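Local coordinates for DegV family protein (Thermus thermophilus, PDB 2DT8) that binds fatty acids, holding a palmitic acid in a buried cleft, and also binds zinc, though its wider cellular role is not established, at residues D39-P45 with N258-V263; V155-V159 with K185-L190; V159-L165 with A265-P270. Residues are numbered along the deposited sequence.

Interaction 1 of 3, residues D39-P45 with N258-V263; sequences DWEEITP and NELGAV
The carboxylate of D39 pins loop 39-45 to the first turn of helix 262-268. With an extended backbone (phi/psi -52/144) and chi1 t, D39 brings OD1 to V263 N, a hydrogen bond of 2.9 Å, while OD2 is held by S9 OG. Nearest CA pairs are W40-G261 (5.9 Å) and P45-A262 (4.7 Å). W40 then takes positive phi (66/-41), and E41 N bonds back to D39 O at 2.8 Å, closing a classic gamma turn. The indole (chi1 m, chi2 98°) lies along the other backbone: W40 NE1 sits 3.4 Å from G261 CA, and W40 CH2 meets E259 O edge-on at 3.2 Å. D12 binds both W40 NE1 and G261 N; a CB on G261 would collide with W40 NE1. That backbone runs extended from N258 (-148/159) to G261 (-75/164), the N-cap, then becomes helical at A262 and V263. The contact thus ties the loop after strand 35-38, in the six-stranded mixed sheet, to the crossing from strand 252-259 of the four-stranded sheet into helix 262-268, as expected of a two-domain DegV fold. I43 (-156/156, chi1 t) returns to the contact, setting its CG2 3.5 Å from A262 CB. A water accepts from A262 N (3.0 Å), donates to I43 O (2.8 Å) and takes a weak bond from W40 N (3.0 Å). T44 is extended and N-caps helix 45-53 with its side chain. P45 (-59/-40, C-gamma exo) begins that helix, its CG 3.4 Å from L260 O and its CD 3.7 Å from E259 OE2.

Interaction 2 of 3, residues V155-V159 with K185-L190; sequences VRFSV and KPVLTL. With PLM (palmitic acid), chain C.
One phenylalanine ring, F157, is caught between a neighbouring strand and a bound lipid: L188 CB lies 3.8 Å from the F157 ring centroid, 19° off the normal, a CH-pi contact, and the palmitic acid atom CD is over the opposite face. F157 chi1 is p, and its CB is 3.8 Å from palmitic acid CF. The strands run antiparallel, their axes 4.5 Å apart at 147°, and backbone pairing amounts to a single hydrogen-bonded bridge, F157 with L188: F157 N to L188 O is 3.0 Å and L188 N to F157 O 2.7 Å. R156 faces T189 (CA-CA 4.8 Å) and S158 faces V187 (4.9 Å). Hydroxyls extend the pairing beyond the bridge. T189 OG1 (chi1 t) donates to V155 O at 2.8 Å, an acceptor shared with R156 NH1 at 2.9 Å, and S158 OG (chi1 t) donates to P186 O at 2.7 Å. V159 CG2 packs on P186 CG at 3.9 Å; L190 CD1 meets F157 CE1 and lipid CB, both at 3.9 Å. The hairpin 185-191/194-201 is thereby joined to the outer strand of the four-stranded sheet, forming an apolar wall beside the methyl-terminal half of the chain, in keeping with a buried fatty-acid pocket.

Interaction 3 of 3, residues V159-L165 with A265-P270; sequences VATLEFL and ASHTGP. With PLM (palmitic acid), chain C.
F164 illustrates one aromatic packing against a helix end. With chi1 at -73° and chi2 at 69°, its ring lies flat over G269, whose CA is 3.9 Å from the F164 centroid, 23° off the normal: a CH-pi contact. Nearest CA pairs are F164-H267 (5.0 Å) and A160-P270 (5.9 Å). F164 CE1 meets P270 CD at 3.5 Å, and S266 O approaches the ring edge, 3.4 Å from F164 CD2. G269 ends helix 262-268 with positive phi (94/-176), its N bonded to A265 O at 2.8 Å; a CB here would strike F164 CD1. V159 is extended (chi1 m, CG1 3.6 Å from T268 O), A160 N donates to P270 O at 3.2 Å, and T161, chi1 t, accepts from E163 N on OG1 at 3.0 Å, capping the start of helix 163-168. The N-terminal end of one short helix thus abuts the C-terminal end of another beside the lipid cleft. One water donates to T161 O (2.6 Å) and T268 O (2.8 Å) and accepts from L165 N (2.9 Å); another donates to F164 O and S266 O, each 2.8 Å. L165 (m, t) places CG 4.3 Å from T268 CA. H267 (chi1 m, chi2 -85°) lays its ring face on the ligand, CD2 3.5 Å from lipid C5, with NE2 bonded to T61 OG1. T268, chi1 p, bonds T272 through OG1 and sets CG2 3.8 Å from lipid CA.

Helix 262-268 is the common element of interactions 1 and 3: its start serves interaction 1 and its end interaction 3, with centres 14 Å apart and P45 CB touching A265 CB at 3.6 Å. Interactions 2 and 3 share V159, have centres 11 Å apart, and meet where L188 CD1 packs on L165 CD1 at 3.8 Å. Interactions 1 and 2 do not touch, their centres 20 Å apart, although both reach the four-stranded sheet. Along the chain the segments of interaction 3 alternate with those of both others, whereas interaction 2 falls wholly between the halves of interaction 1. All three adjoin the palmitic acid, so regions far apart in sequence each contribute to the surroundings of one lipid.

Interaction 1 of 3, residues D39-P45 with N258-V263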
loop_
_atom_site.group_PDB
_atom_site.type_symbol
_atom_site.label_atom_id
_atom_site.label_comp_id
_atom_site.label_asym_id
_atom_site.label_seq_id
_atom_site.Cartn_x
_atom_site.Cartn_y
_atom_site.Cartn_z
ATOM N N ASP A 39 -6.116 8.642 -9.572
ATOM C CA ASP A 39 -5.416 7.375 -9.493
ATOM C C ASP A 39 -6.321 6.243 -10.011
ATOM O O ASP A 39 -7.538 6.305 -9.823
ATOM C CB ASP A 39 -5.147 7.172 -7.974
ATOM C CG ASP A 39 -4.087 6.137 -7.639
ATOM O OD1 ASP A 39 -3.280 5.764 -8.522
ATOM O OD2 ASP A 39 -4.058 5.721 -6.451
ATOM N N TRP A 40 -5.724 5.256 -10.678
ATOM C CA TRP A 40 -6.420 4.084 -11.231
ATOM C C TRP A 40 -7.421 4.301 -12.366
ATOM O O TRP A 40 -7.412 3.560 -13.351
ATOM C CB TRP A 40 -7.120 3.288 -10.110
ATOM C CG TRP A 40 -6.153 2.475 -9.265
ATOM C CD1 TRP A 40 -5.628 2.816 -8.053
ATOM C CD2 TRP A 40 -5.575 1.209 -9.609
ATOM N NE1 TRP A 40 -4.757 1.843 -7.619
ATOM C CE2 TRP A 40 -4.695 0.850 -8.562
ATOM C CE3 TRP A 40 -5.697 0.354 -10.714
ATOM C CZ2 TRP A 40 -3.958 -0.344 -8.573
ATOM C CZ3 TRP A 40 -4.962 -0.832 -10.724
ATOM C CH2 TRP A 40 -4.099 -1.163 -9.667
ATOM N N GLU A 41 -8.234 5.333 -12.331
ATOM C CA GLU A 41 -9.304 5.610 -13.285
ATOM C C GLU A 41 -8.907 6.354 -14.541
ATOM O O GLU A 41 -9.456 6.106 -15.617
ATOM C CB GLU A 41 -10.405 6.433 -12.614
ATOM C CG GLU A 41 -11.008 5.845 -11.364
ATOM C CD GLU A 41 -11.799 4.605 -11.693
ATOM O OE1 GLU A 41 -12.874 4.744 -12.315
ATOM O OE2 GLU A 41 -11.355 3.494 -11.334
ATOM N N GLU A 42 -7.847 7.099 -14.461
ATOM C CA GLU A 42 -7.408 7.957 -15.540
ATOM C C GLU A 42 -5.952 7.939 -15.939
ATOM O O GLU A 42 -5.576 8.627 -16.887
ATOM C CB GLU A 42 -7.777 9.398 -15.214
ATOM C CG GLU A 42 -9.237 9.644 -14.944
ATOM C CD GLU A 42 -9.512 11.118 -14.792
ATOM O OE1 GLU A 42 -8.989 11.729 -13.838
ATOM O OE2 GLU A 42 -10.238 11.677 -15.639
ATOM N N ILE A 43 -5.132 7.173 -15.195
ATOM C CA ILE A 43 -3.724 7.062 -15.510
ATOM C C ILE A 43 -3.178 5.754 -14.954
ATOM O O ILE A 43 -3.781 5.161 -14.068
ATOM C CB ILE A 43 -2.948 8.282 -14.933
ATOM C CG1 ILE A 43 -1.518 8.295 -15.488
ATOM C CG2 ILE A 43 -2.959 8.241 -13.395
ATOM C CD1 ILE A 43 -0.847 9.638 -15.446
ATOM N N THR A 44 -2.064 5.339 -15.618
ATOM C CA THR A 44 -1.374 4.111 -15.225
ATOM C C THR A 44 0.117 4.343 -15.002
ATOM O O THR A 44 0.676 5.333 -15.471
ATOM C CB THR A 44 -1.454 3.037 -16.326
ATOM O OG1 THR A 44 -0.605 3.430 -17.415
ATOM C CG2 THR A 44 -2.882 2.874 -16.842
ATOM N N PRO A 45 0.778 3.435 -14.264
ATOM C CA PRO A 45 2.218 3.579 -14.030
ATOM C C PRO A 45 2.984 3.597 -15.365
ATOM O O PRO A 45 3.919 4.377 -15.547
ATOM C CB PRO A 45 2.555 2.346 -13.204
ATOM C CG PRO A 45 1.292 2.186 -12.362
ATOM C CD PRO A 45 0.193 2.412 -13.371
ATOM N N ASN A 258 -1.471 -7.730 -7.662
ATOM C CA ASN A 258 -2.056 -6.583 -8.338
ATOM C C ASN A 258 -0.947 -5.635 -8.715
ATOM O O ASN A 258 0.154 -5.676 -8.158
ATOM C CB ASN A 258 -3.070 -5.842 -7.444
ATOM C CG ASN A 258 -3.979 -4.889 -8.236
ATOM O OD1 ASN A 258 -4.091 -4.987 -9.461
ATOM N ND2 ASN A 258 -4.647 -3.986 -7.534
ATOM N N GLU A 259 -1.240 -4.795 -9.693
ATOM C CA GLU A 259 -0.294 -3.778 -10.104
ATOM C C GLU A 259 -0.418 -2.647 -9.082
ATOM O O GLU A 259 -1.466 -2.459 -8.459
ATOM C CB GLU A 259 -0.657 -3.247 -11.494
ATOM C CG GLU A 259 0.287 -2.165 -11.985
ATOM C CD GLU A 259 0.045 -1.745 -13.425
ATOM O OE1 GLU A 259 -1.043 -2.018 -13.977
ATOM O OE2 GLU A 259 0.960 -1.124 -13.999
ATOM N N LEU A 260 0.677 -1.918 -8.896
ATOM C CA LEU A 260 0.688 -0.755 -8.023
ATOM C C LEU A 260 -0.155 0.318 -8.697
ATOM O O LEU A 260 -0.254 0.363 -9.936
ATOM C CB LEU A 260 2.106 -0.196 -7.916
ATOM C CG LEU A 260 3.145 -0.969 -7.118
ATOM C CD1 LEU A 260 4.514 -0.346 -7.344
ATOM C CD2 LEU A 260 2.771 -0.921 -5.644
ATOM N N GLY A 261 -0.760 1.183 -7.899
ATOM C CA GLY A 261 -1.510 2.279 -8.477
ATOM C C GLY A 261 -0.541 3.336 -8.996
ATOM O O GLY A 261 0.643 3.359 -8.634
ATOM N N ALA A 262 -1.050 4.225 -9.843
ATOM C CA ALA A 262 -0.234 5.287 -10.410
ATOM C C ALA A 262 0.325 6.201 -9.323
ATOM O O ALA A 262 1.452 6.691 -9.434
ATOM C CB ALA A 262 -1.057 6.091 -11.395
ATOM N N VAL A 263 -0.447 6.439 -8.262
ATOM C CA VAL A 263 0.052 7.310 -7.199
ATOM C C VAL A 263 1.241 6.673 -6.479
ATOM O O VAL A 263 2.269 7.326 -6.282
ATOM C CB VAL A 263 -1.072 7.694 -6.207
ATOM C CG1 VAL A 263 -0.481 8.345 -4.955
ATOM C CG2 VAL A 263 -2.023 8.686 -6.884
HETATM O O HOH W 1 -3.328 3.748 -11.669
#

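Interaction 2 of 3, residues V155-V159 with K185-L190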
loop_
_atom_site.group_PDB
_atom_site.type_symbol
_atom_site.label_atom_id
_atom_site.label_comp_id
_atom_site.label_asym_id
_atom_site.label_seq_id
_atom_site.Cartn_x
_atom_site.Cartn_y
_atom_site.Cartn_z
ATOM N N VAL A 155 6.904 -6.773 4.975
ATOM C CA VAL A 155 6.973 -6.120 3.678
ATOM C C VAL A 155 8.404 -5.994 3.178
ATOM O O VAL A 155 9.312 -5.620 3.920
ATOM C CB VAL A 155 6.295 -4.707 3.648
ATOM C CG1 VAL A 155 6.825 -3.816 4.768
ATOM C CG2 VAL A 155 6.542 -4.049 2.275
ATOM N N ARG A 156 8.599 -6.370 1.917
ATOM C CA ARG A 156 9.883 -6.226 1.254
ATOM C C ARG A 156 9.594 -5.853 -0.184
ATOM O O ARG A 156 8.644 -6.352 -0.785
ATOM C CB ARG A 156 10.685 -7.533 1.248
ATOM C CG ARG A 156 11.343 -7.891 2.568
ATOM C CD ARG A 156 12.410 -6.884 2.972
ATOM N NE ARG A 156 13.128 -7.316 4.176
ATOM C CZ ARG A 156 12.644 -7.236 5.412
ATOM N NH1 ARG A 156 11.435 -6.739 5.634
ATOM N NH2 ARG A 156 13.374 -7.656 6.444
ATOM N N PHE A 157 10.405 -4.963 -0.732
ATOM C CA PHE A 157 10.255 -4.612 -2.137
ATOM C C PHE A 157 11.572 -4.119 -2.698
ATOM O O PHE A 157 12.492 -3.765 -1.957
ATOM C CB PHE A 157 9.148 -3.558 -2.367
ATOM C CG PHE A 157 9.451 -2.186 -1.813
ATOM C CD1 PHE A 157 9.285 -1.903 -0.453
ATOM C CD2 PHE A 157 9.843 -1.153 -2.663
ATOM C CE1 PHE A 157 9.496 -0.606 0.041
ATOM C CE2 PHE A 157 10.057 0.145 -2.180
ATOM C CZ PHE A 157 9.883 0.419 -0.818
ATOM N N SER A 158 11.675 -4.154 -4.022
ATOM C CA SER A 158 12.854 -3.650 -4.714
ATOM C C SER A 158 12.348 -2.685 -5.783
ATOM O O SER A 158 11.155 -2.676 -6.116
ATOM C CB SER A 158 13.636 -4.800 -5.349
ATOM O OG SER A 158 14.884 -4.352 -5.860
ATOM N N VAL A 159 13.259 -1.860 -6.301
ATOM C CA VAL A 159 12.944 -0.859 -7.318
ATOM C C VAL A 159 14.093 -0.793 -8.317
ATOM O O VAL A 159 15.224 -1.150 -7.986
ATOM C CB VAL A 159 12.765 0.548 -6.688
ATOM C CG1 VAL A 159 11.534 0.572 -5.799
ATOM C CG2 VAL A 159 13.995 0.918 -5.857
ATOM N N LYS A 185 21.202 -4.301 -6.427
ATOM C CA LYS A 185 19.743 -4.174 -6.376
ATOM C C LYS A 185 19.365 -3.914 -4.931
ATOM O O LYS A 185 19.780 -4.650 -4.043
ATOM C CB LYS A 185 19.047 -5.451 -6.856
ATOM C CG LYS A 185 19.494 -5.927 -8.231
ATOM C CD LYS A 185 19.399 -4.838 -9.295
ATOM C CE LYS A 185 19.914 -5.372 -10.628
ATOM N NZ LYS A 185 19.874 -4.342 -11.698
ATOM N N PRO A 186 18.571 -2.867 -4.671
ATOM C CA PRO A 186 18.165 -2.539 -3.304
ATOM C C PRO A 186 16.963 -3.329 -2.817
ATOM O O PRO A 186 16.051 -3.623 -3.589
ATOM C CB PRO A 186 17.848 -1.053 -3.395
ATOM C CG PRO A 186 17.194 -0.959 -4.756
ATOM C CD PRO A 186 18.090 -1.848 -5.626
ATOM N N VAL A 187 16.985 -3.697 -1.541
ATOM C CA VAL A 187 15.857 -4.392 -0.938
ATOM C C VAL A 187 15.403 -3.445 0.159
ATOM O O VAL A 187 16.186 -3.052 1.033
ATOM C CB VAL A 187 16.262 -5.757 -0.369
ATOM C CG1 VAL A 187 15.059 -6.415 0.297
ATOM C CG2 VAL A 187 16.777 -6.645 -1.507
ATOM N N LEU A 188 14.138 -3.062 0.092
ATOM C CA LEU A 188 13.582 -2.090 1.026
ATOM C C LEU A 188 12.405 -2.617 1.833
ATOM O O LEU A 188 11.812 -3.640 1.501
ATOM C CB LEU A 188 13.127 -0.857 0.238
ATOM C CG LEU A 188 14.182 -0.229 -0.683
ATOM C CD1 LEU A 188 13.599 1.002 -1.360
ATOM C CD2 LEU A 188 15.417 0.142 0.116
ATOM N N THR A 189 12.063 -1.891 2.892
ATOM C CA THR A 189 10.933 -2.257 3.744
ATOM C C THR A 189 10.360 -0.960 4.311
ATOM O O THR A 189 10.709 0.135 3.855
ATOM C CB THR A 189 11.394 -3.215 4.899
ATOM O OG1 THR A 189 10.253 -3.678 5.640
ATOM C CG2 THR A 189 12.352 -2.506 5.850
ATOM N N LEU A 190 9.431 -1.086 5.250
ATOM C CA LEU A 190 8.878 0.073 5.937
ATOM C C LEU A 190 8.883 -0.256 7.422
ATOM O O LEU A 190 8.618 -1.392 7.809
ATOM C CB LEU A 190 7.435 0.374 5.506
ATOM C CG LEU A 190 7.240 1.111 4.177
ATOM C CD1 LEU A 190 7.178 0.113 3.045
ATOM C CD2 LEU A 190 5.952 1.928 4.225
HETATM C C1 PLM C . 0.353 12.037 -1.694
HETATM O O1 PLM C . -0.040 12.402 -0.472
HETATM O O2 PLM C . 0.563 12.887 -2.533
HETATM C C2 PLM C . 0.540 10.569 -2.019
HETATM C C3 PLM C . 1.937 10.131 -1.566
HETATM C C4 PLM C . 2.175 8.663 -1.926
HETATM C C5 PLM C . 3.556 8.245 -1.426
HETATM C C6 PLM C . 3.785 6.757 -1.685
HETATM C C7 PLM C . 5.178 6.388 -1.214
HETATM C C8 PLM C . 5.360 4.889 -1.268
HETATM C C9 PLM C . 6.622 4.538 -0.484
HETATM C CA PLM C . 7.180 3.218 -0.977
HETATM C CB PLM C . 6.465 2.102 -0.239
HETATM C CC PLM C . 5.560 1.368 -1.213
HETATM C CD PLM C . 5.918 -0.106 -1.202
HETATM C CE PLM C . 5.139 -0.812 -2.308
HETATM C CF PLM C . 5.570 -2.284 -2.387
HETATM C CG PLM C . 4.888 -3.081 -1.274
#

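Interaction 3 of 3, residues V159-L165 with A265-P270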
loop_
_atom_site.group_PDB
_atom_site.type_symbol
_atom_site.label_atom_id
_atom_site.label_comp_id
_atom_site.label_asym_id
_atom_site.label_seq_id
_atom_site.Cartn_x
_atom_site.Cartn_y
_atom_site.Cartn_z
ATOM N N VAL A 159 13.259 -1.860 -6.301
ATOM C CA VAL A 159 12.944 -0.859 -7.318
ATOM C C VAL A 159 14.093 -0.793 -8.317
ATOM O O VAL A 159 15.224 -1.150 -7.986
ATOM C CB VAL A 159 12.765 0.548 -6.688
ATOM C CG1 VAL A 159 11.534 0.572 -5.799
ATOM C CG2 VAL A 159 13.995 0.918 -5.857
ATOM N N ALA A 160 13.812 -0.343 -9.535
ATOM C CA ALA A 160 14.858 -0.246 -10.553
ATOM C C ALA A 160 15.832 0.873 -10.214
ATOM O O ALA A 160 17.023 0.773 -10.500
ATOM C CB ALA A 160 14.234 0.012 -11.929
ATOM N N THR A 161 15.318 1.941 -9.610
ATOM C CA THR A 161 16.138 3.086 -9.240
ATOM C C THR A 161 15.579 3.735 -7.990
ATOM O O THR A 161 14.390 3.610 -7.693
ATOM C CB THR A 161 16.161 4.167 -10.357
ATOM O OG1 THR A 161 16.877 5.316 -9.889
ATOM C CG2 THR A 161 14.741 4.613 -10.723
ATOM N N LEU A 162 16.445 4.414 -7.249
ATOM C CA LEU A 162 16.002 5.111 -6.054
ATOM C C LEU A 162 15.612 6.552 -6.402
ATOM O O LEU A 162 15.181 7.308 -5.542
ATOM C CB LEU A 162 17.126 5.138 -5.007
ATOM C CG LEU A 162 17.584 3.800 -4.425
ATOM C CD1 LEU A 162 18.770 4.043 -3.499
ATOM C CD2 LEU A 162 16.447 3.142 -3.671
ATOM N N GLU A 163 15.718 6.916 -7.678
ATOM C CA GLU A 163 15.442 8.290 -8.092
ATOM C C GLU A 163 14.032 8.819 -7.857
ATOM O O GLU A 163 13.863 10.001 -7.530
ATOM C CB GLU A 163 15.827 8.484 -9.562
ATOM C CG GLU A 163 15.896 9.944 -10.036
ATOM C CD GLU A 163 16.968 10.770 -9.340
ATOM O OE1 GLU A 163 17.945 10.196 -8.815
ATOM O OE2 GLU A 163 16.830 12.014 -9.338
ATOM N N PHE A 164 13.013 7.981 -8.032
ATOM C CA PHE A 164 11.655 8.466 -7.796
ATOM C C PHE A 164 11.397 8.667 -6.306
ATOM O O PHE A 164 10.690 9.602 -5.904
ATOM C CB PHE A 164 10.620 7.512 -8.402
ATOM C CG PHE A 164 10.557 7.574 -9.908
ATOM C CD1 PHE A 164 11.607 7.095 -10.688
ATOM C CD2 PHE A 164 9.450 8.113 -10.542
ATOM C CE1 PHE A 164 11.546 7.155 -12.079
ATOM C CE2 PHE A 164 9.385 8.177 -11.934
ATOM C CZ PHE A 164 10.437 7.696 -12.704
ATOM N N LEU A 165 11.972 7.795 -5.488
ATOM C CA LEU A 165 11.822 7.912 -4.046
ATOM C C LEU A 165 12.521 9.193 -3.585
ATOM O O LEU A 165 12.018 9.943 -2.758
ATOM C CB LEU A 165 12.388 6.671 -3.357
ATOM C CG LEU A 165 11.473 5.443 -3.385
ATOM C CD1 LEU A 165 12.239 4.219 -2.938
ATOM C CD2 LEU A 165 10.279 5.685 -2.489
ATOM N N ALA A 265 3.186 4.246 -7.658
ATOM C CA ALA A 265 4.246 4.075 -8.648
ATOM C C ALA A 265 4.993 5.372 -8.953
ATOM O O ALA A 265 6.162 5.335 -9.352
ATOM C CB ALA A 265 3.672 3.494 -9.933
ATOM N N SER A 266 4.324 6.510 -8.785
ATOM C CA SER A 266 4.950 7.820 -9.024
ATOM C C SER A 266 6.109 8.052 -8.053
ATOM O O SER A 266 7.007 8.862 -8.317
ATOM C CB SER A 266 3.934 8.953 -8.844
ATOM O OG SER A 266 2.986 8.980 -9.901
ATOM N N HIS A 267 6.072 7.344 -6.925
ATOM C CA HIS A 267 7.121 7.454 -5.918
ATOM C C HIS A 267 8.109 6.301 -5.929
ATOM O O HIS A 267 9.293 6.500 -5.686
ATOM C CB HIS A 267 6.496 7.597 -4.541
ATOM C CG HIS A 267 5.765 8.884 -4.374
ATOM N ND1 HIS A 267 6.394 10.058 -4.001
ATOM C CD2 HIS A 267 4.479 9.217 -4.635
ATOM C CE1 HIS A 267 5.528 11.050 -4.043
ATOM N NE2 HIS A 267 4.354 10.566 -4.427
ATOM N N THR A 268 7.646 5.089 -6.209
ATOM C CA THR A 268 8.581 3.960 -6.241
ATOM C C THR A 268 9.359 3.900 -7.555
ATOM O O THR A 268 10.548 3.562 -7.575
ATOM C CB THR A 268 7.861 2.617 -6.028
ATOM O OG1 THR A 268 6.921 2.407 -7.087
ATOM C CG2 THR A 268 7.120 2.599 -4.686
ATOM N N GLY A 269 8.682 4.224 -8.652
ATOM C CA GLY A 269 9.335 4.213 -9.943
ATOM C C GLY A 269 9.162 2.914 -10.702
ATOM O O GLY A 269 8.463 2.011 -10.245
ATOM N N PRO A 270 9.795 2.788 -11.873
ATOM C CA PRO A 270 9.690 1.574 -12.687
ATOM C C PRO A 270 10.374 0.361 -12.068
ATOM O O PRO A 270 11.231 0.488 -11.188
ATOM C CB PRO A 270 10.332 1.989 -14.013
ATOM C CG PRO A 270 11.348 3.001 -13.597
ATOM C CD PRO A 270 10.620 3.811 -12.543
HETATM C C1 PLM C . 0.353 12.037 -1.694
HETATM O O1 PLM C . -0.040 12.402 -0.472
HETATM O O2 PLM C . 0.563 12.887 -2.533
HETATM C C2 PLM C . 0.540 10.569 -2.019
HETATM C C3 PLM C . 1.937 10.131 -1.566
HETATM C C4 PLM C . 2.175 8.663 -1.926
HETATM C C5 PLM C . 3.556 8.245 -1.426
HETATM C C6 PLM C . 3.785 6.757 -1.685
HETATM C C7 PLM C . 5.178 6.388 -1.214
HETATM C C8 PLM C . 5.360 4.889 -1.268
HETATM C C9 PLM C . 6.622 4.538 -0.484
HETATM C CA PLM C . 7.180 3.218 -0.977
HETATM C CB PLM C . 6.465 2.102 -0.239
HETATM C CC PLM C . 5.560 1.368 -1.213
HETATM C CD PLM C . 5.918 -0.106 -1.202
HETATM C CE PLM C . 5.139 -0.812 -2.308
HETATM C CF PLM C . 5.570 -2.284 -2.387
HETATM C CG PLM C . 4.888 -3.081 -1.274
HETATM O O HOH W 2 12.350 2.566 -9.711
HETATM O O HOH W 3 12.591 5.252 -6.825
HETATM O O HOH W 4 8.808 10.815 -7.505
HETATM O O HOH W 5 9.041 9.727 -3.162
#